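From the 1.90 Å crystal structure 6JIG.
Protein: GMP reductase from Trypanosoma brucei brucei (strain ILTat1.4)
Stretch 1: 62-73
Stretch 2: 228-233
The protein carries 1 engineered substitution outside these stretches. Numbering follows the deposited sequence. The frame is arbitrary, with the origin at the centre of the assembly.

Stretch 1 62-73: MAVAMAREGGIG
Stretch 2 228-233: RLLVGA

Residues 62-68 form the last turns of a helix that begins earlier in the chain; the chain then turns and enters a strand at Ile72 and Gly73. Against this unit lies an extended segment, Arg228 to Ala233, and the two stretches together bury 400 Å². The register is set by two CA pairs, Ala67 with Leu229 and Gly73 with Val231, each at 5.8 Å.

Leu229 has the largest covered area, 92 Å². At phi/psi -67/138 its CA-to-CB bond points toward the helix, and its mt rotamer (chi1 -65°, chi2 170°) spreads the two methyls over three helix residues. CD1 lies 3.7 Å from CG1 of Val64, whose chi1 is t, and CD2 lies 3.7 Å from Ala67 CB. Arg68, mtt through chi3, passes its NE 4.0 Å from Leu229 CD1, a packing contact in which the guanidinium lies oblique to the methyl. Ala67 points toward the segment as well, and its small side chain lets backbone come close: CB is 3.5 Å from Leu230 O. One turn earlier, Ala63 also points toward it, its CB 3.8 Å from CG2 of Val231 (chi1 p).

The helix ends in a Schellman motif. Gly71 N bonds to Met66 O at 2.9 Å and Gly70 N to Ala67 O at 3.0 Å, while Gly70 takes phi/psi 99/3, where a CB would jam against the preceding carbonyl; these angles call for glycine. Gly71, at -103/-144, leads into the strand, and a CB there would be crowded by Met66 CE.

Ile72, covered over 51 Å², is extended at -161/154 and points toward the segment in rotamer tt. Its CG1 sits 3.9 Å from both Leu230 O and Val231 CA, and CD1 reaches 4.1 Å from CB of Leu230 (rotamer mt, phi/psi -69/146) and 3.9 Å from Gly232 N. Leu230 itself, covered over 49 Å², thus offers both backbone and side chain to Ile72.

Polar groups are matched beside this packing. Gly232 N donates to Gly73 O at 3.1 Å with an N-H...O angle of 166°, a nearly straight bond that ties the two backbones directly. A CB on Gly73 would be crowded by Ala63 CA at 3.0 Å, so glycine lets the strand pass close to the helix. One water completes the join: it donates to Ala63 O at 2.8 Å and Leu230 O at 2.7 Å and accepts from Gly73 N at 2.8 Å, linking helix, strand and segment at one point.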

ATOM      1  N   MET A  62      10.864  21.588 -29.937  1.00 40.72           N
ATOM      2  CA  MET A  62      11.435  22.071 -28.678  1.00 38.59           C
ATOM      3  C   MET A  62      12.474  23.160 -28.927  1.00 37.99           C
ATOM      4  O   MET A  62      12.501  24.173 -28.220  1.00 35.86           O
ATOM      5  CB  MET A  62      12.062  20.906 -27.901  1.00 36.96           C
ATOM      6  CG  MET A  62      12.836  21.338 -26.648  1.00 34.98           C
ATOM      7  SD  MET A  62      11.699  22.040 -25.402  1.00 38.38           S
ATOM      8  CE  MET A  62      10.764  20.576 -24.937  1.00 40.73           C
ATOM      9  N   ALA A  63      13.347  22.959 -29.921  1.00 36.21           N
ATOM     10  CA  ALA A  63      14.363  23.959 -30.238  1.00 37.00           C
ATOM     11  C   ALA A  63      13.726  25.295 -30.606  1.00 37.88           C
ATOM     12  O   ALA A  63      14.212  26.357 -30.204  1.00 35.64           O
ATOM     13  CB  ALA A  63      15.262  23.459 -31.378  1.00 34.38           C
ATOM     14  N   VAL A  64      12.622  25.259 -31.356  1.00 37.14           N
ATOM     15  CA  VAL A  64      11.932  26.497 -31.725  1.00 36.01           C
ATOM     16  C   VAL A  64      11.359  27.174 -30.490  1.00 37.79           C
ATOM     17  O   VAL A  64      11.472  28.397 -30.314  1.00 35.69           O
ATOM     18  CB  VAL A  64      10.835  26.197 -32.760  1.00 36.87           C
ATOM     19  CG1 VAL A  64       9.843  27.369 -32.843  1.00 37.80           C
ATOM     20  CG2 VAL A  64      11.454  25.900 -34.119  1.00 35.18           C
ATOM     21  N   ALA A  65      10.739  26.391 -29.609  1.00 36.85           N
ATOM     22  CA  ALA A  65      10.120  26.965 -28.422  1.00 37.52           C
ATOM     23  C   ALA A  65      11.167  27.575 -27.500  1.00 34.63           C
ATOM     24  O   ALA A  65      10.965  28.665 -26.954  1.00 35.75           O
ATOM     25  CB  ALA A  65       9.300  25.896 -27.700  1.00 38.57           C
ATOM     26  N   MET A  66      12.295  26.891 -27.317  1.00 36.10           N
ATOM     27  CA  MET A  66      13.317  27.388 -26.396  1.00 36.29           C
ATOM     28  C   MET A  66      13.918  28.698 -26.897  1.00 35.59           C
ATOM     29  O   MET A  66      14.122  29.636 -26.120  1.00 34.75           O
ATOM     30  CB  MET A  66      14.418  26.343 -26.214  1.00 36.21           C
ATOM     31  CG  MET A  66      13.992  25.093 -25.456  1.00 37.89           C
ATOM     32  SD  MET A  66      13.388  25.503 -23.788  1.00 42.06           S
ATOM     33  CE  MET A  66      14.646  26.644 -23.202  1.00 38.57           C
ATOM     34  N   ALA A  67      14.249  28.761 -28.185  1.00 34.36           N
ATOM     35  CA  ALA A  67      14.772  30.006 -28.744  1.00 34.70           C
ATOM     36  C   ALA A  67      13.759  31.139 -28.623  1.00 35.36           C
ATOM     37  O   ALA A  67      14.129  32.293 -28.358  1.00 36.15           O
ATOM     38  CB  ALA A  67      15.175  29.785 -30.205  1.00 36.21           C
ATOM     39  N   ARG A  68      12.472  30.836 -28.819  1.00 37.07           N
ATOM     40  CA  ARG A  68      11.454  31.876 -28.698  1.00 38.49           C
ATOM     41  C   ARG A  68      11.367  32.419 -27.282  1.00 39.51           C
ATOM     42  O   ARG A  68      11.052  33.597 -27.096  1.00 37.40           O
ATOM     43  CB  ARG A  68      10.089  31.352 -29.147  1.00 39.12           C
ATOM     44  CG  ARG A  68      10.006  31.218 -30.652  1.00 37.33           C
ATOM     45  CD  ARG A  68       8.616  30.875 -31.151  1.00 42.81           C
ATOM     46  NE  ARG A  68       8.617  30.898 -32.612  1.00 46.42           N
ATOM     47  CZ  ARG A  68       7.788  30.206 -33.392  1.00 49.43           C
ATOM     48  NH1 ARG A  68       6.864  29.416 -32.862  1.00 48.36           N
ATOM     49  NH2 ARG A  68       7.886  30.315 -34.710  1.00 49.26           N
ATOM     50  N   GLU A  69      11.637  31.585 -26.273  1.00 37.62           N
ATOM     51  CA  GLU A  69      11.677  32.061 -24.901  1.00 35.46           C
ATOM     52  C   GLU A  69      12.990  32.742 -24.539  1.00 35.53           C
ATOM     53  O   GLU A  69      13.117  33.247 -23.421  1.00 35.78           O
ATOM     54  CB  GLU A  69      11.425  30.903 -23.916  1.00 36.98           C
ATOM     55  CG  GLU A  69      10.104  30.167 -24.135  1.00 37.85           C
ATOM     56  CD  GLU A  69       8.893  31.037 -23.854  1.00 41.44           C
ATOM     57  OE1 GLU A  69       8.998  31.979 -23.033  1.00 41.27           O
ATOM     58  OE2 GLU A  69       7.830  30.781 -24.453  1.00 42.82           O
ATOM     59  N   GLY A  70      13.972  32.769 -25.428  1.00 36.90           N
ATOM     60  CA  GLY A  70      15.221  33.426 -25.116  1.00 33.21           C
ATOM     61  C   GLY A  70      16.333  32.500 -24.680  1.00 36.08           C
ATOM     62  O   GLY A  70      17.426  32.988 -24.359  1.00 34.48           O
ATOM     63  N   GLY A  71      16.094  31.195 -24.674  1.00 33.46           N
ATOM     64  CA  GLY A  71      17.110  30.174 -24.437  1.00 34.07           C
ATOM     65  C   GLY A  71      17.532  29.516 -25.737  1.00 35.84           C
ATOM     66  O   GLY A  71      17.568  30.157 -26.795  1.00 36.16           O
ATOM     67  N   ILE A  72      17.805  28.214 -25.676  1.00 34.90           N
ATOM     68  CA  ILE A  72      18.250  27.478 -26.861  1.00 33.62           C
ATOM     69  C   ILE A  72      18.015  25.993 -26.625  1.00 38.03           C
ATOM     70  O   ILE A  72      17.962  25.530 -25.478  1.00 35.32           O
ATOM     71  CB  ILE A  72      19.736  27.782 -27.188  1.00 33.97           C
ATOM     72  CG1 ILE A  72      20.060  27.453 -28.655  1.00 33.32           C
ATOM     73  CG2 ILE A  72      20.702  27.015 -26.250  1.00 33.95           C
ATOM     74  CD1 ILE A  72      21.447  27.886 -29.082  1.00 36.70           C
ATOM     75  N   GLY A  73      17.851  25.243 -27.715  1.00 33.70           N
ATOM     76  CA  GLY A  73      17.840  23.792 -27.665  1.00 34.55           C
ATOM     77  C   GLY A  73      19.042  23.245 -28.412  1.00 37.05           C
ATOM     78  O   GLY A  73      19.528  23.867 -29.362  1.00 37.13           O
ATOM     79  N   ARG A 228      16.646  34.592 -37.719  1.00 36.37           N
ATOM     80  CA  ARG A 228      16.113  33.255 -37.502  1.00 36.89           C
ATOM     81  C   ARG A 228      16.477  32.768 -36.097  1.00 38.56           C
ATOM     82  O   ARG A 228      17.421  33.252 -35.475  1.00 35.39           O
ATOM     83  CB  ARG A 228      16.650  32.276 -38.541  1.00 38.61           C
ATOM     84  CG  ARG A 228      16.703  32.837 -39.984  1.00 39.30           C
ATOM     85  CD  ARG A 228      17.418  31.874 -40.894  1.00 39.17           C
ATOM     86  NE  ARG A 228      18.819  31.670 -40.522  1.00 40.01           N
ATOM     87  CZ  ARG A 228      19.642  30.824 -41.141  1.00 41.20           C
ATOM     88  NH1 ARG A 228      19.211  30.105 -42.175  1.00 45.15           N
ATOM     89  NH2 ARG A 228      20.899  30.697 -40.742  1.00 40.33           N
ATOM     90  N   LEU A 229      15.740  31.766 -35.623  1.00 37.42           N
ATOM     91  CA  LEU A 229      15.961  31.256 -34.268  1.00 35.52           C
ATOM     92  C   LEU A 229      17.319  30.569 -34.136  1.00 35.62           C
ATOM     93  O   LEU A 229      17.740  29.811 -35.012  1.00 35.30           O
ATOM     94  CB  LEU A 229      14.843  30.284 -33.888  1.00 33.91           C
ATOM     95  CG  LEU A 229      13.460  30.953 -33.801  1.00 38.50           C
ATOM     96  CD1 LEU A 229      12.353  29.903 -33.667  1.00 40.81           C
ATOM     97  CD2 LEU A 229      13.420  31.923 -32.635  1.00 37.91           C
ATOM     98  N   LEU A 230      18.002  30.839 -33.020  1.00 36.53           N
ATOM     99  CA  LEU A 230      19.254  30.166 -32.695  1.00 37.01           C
ATOM    100  C   LEU A 230      19.004  28.702 -32.356  1.00 35.28           C
ATOM    101  O   LEU A 230      17.979  28.352 -31.767  1.00 36.86           O
ATOM    102  CB  LEU A 230      19.928  30.823 -31.489  1.00 36.61           C
ATOM    103  CG  LEU A 230      20.752  32.104 -31.533  1.00 42.34           C
ATOM    104  CD1 LEU A 230      21.459  32.230 -30.166  1.00 44.10           C
ATOM    105  CD2 LEU A 230      21.755  32.096 -32.657  1.00 40.05           C
ATOM    106  N   VAL A 231      19.958  27.849 -32.712  1.00 35.66           N
ATOM    107  CA  VAL A 231      19.850  26.422 -32.400  1.00 37.33           C
ATOM    108  C   VAL A 231      21.232  25.782 -32.492  1.00 37.63           C
ATOM    109  O   VAL A 231      22.034  26.111 -33.373  1.00 37.54           O
ATOM    110  CB  VAL A 231      18.817  25.732 -33.327  1.00 34.92           C
ATOM    111  CG1 VAL A 231      19.231  25.846 -34.818  1.00 37.02           C
ATOM    112  CG2 VAL A 231      18.615  24.277 -32.920  1.00 35.23           C
ATOM    113  N   GLY A 232      21.510  24.858 -31.566  1.00 35.53           N
ATOM    114  CA  GLY A 232      22.728  24.080 -31.585  1.00 34.69           C
ATOM    115  C   GLY A 232      22.458  22.629 -31.958  1.00 34.70           C
ATOM    116  O   GLY A 232      21.316  22.188 -32.082  1.00 34.94           O
ATOM    117  N   ALA A 233      23.546  21.886 -32.136  1.00 34.24           N
ATOM    118  CA  ALA A 233      23.457  20.487 -32.518  1.00 34.83           C
ATOM    119  C   ALA A 233      24.622  19.717 -31.916  1.00 37.44           C
ATOM    120  O   ALA A 233      25.748  20.226 -31.866  1.00 35.86           O
ATOM    121  CB  ALA A 233      23.448  20.340 -34.047  1.00 36.84           C
TER
HETATM  122  O   HOH W   1      17.033  26.426 -30.136  1.00 34.50           O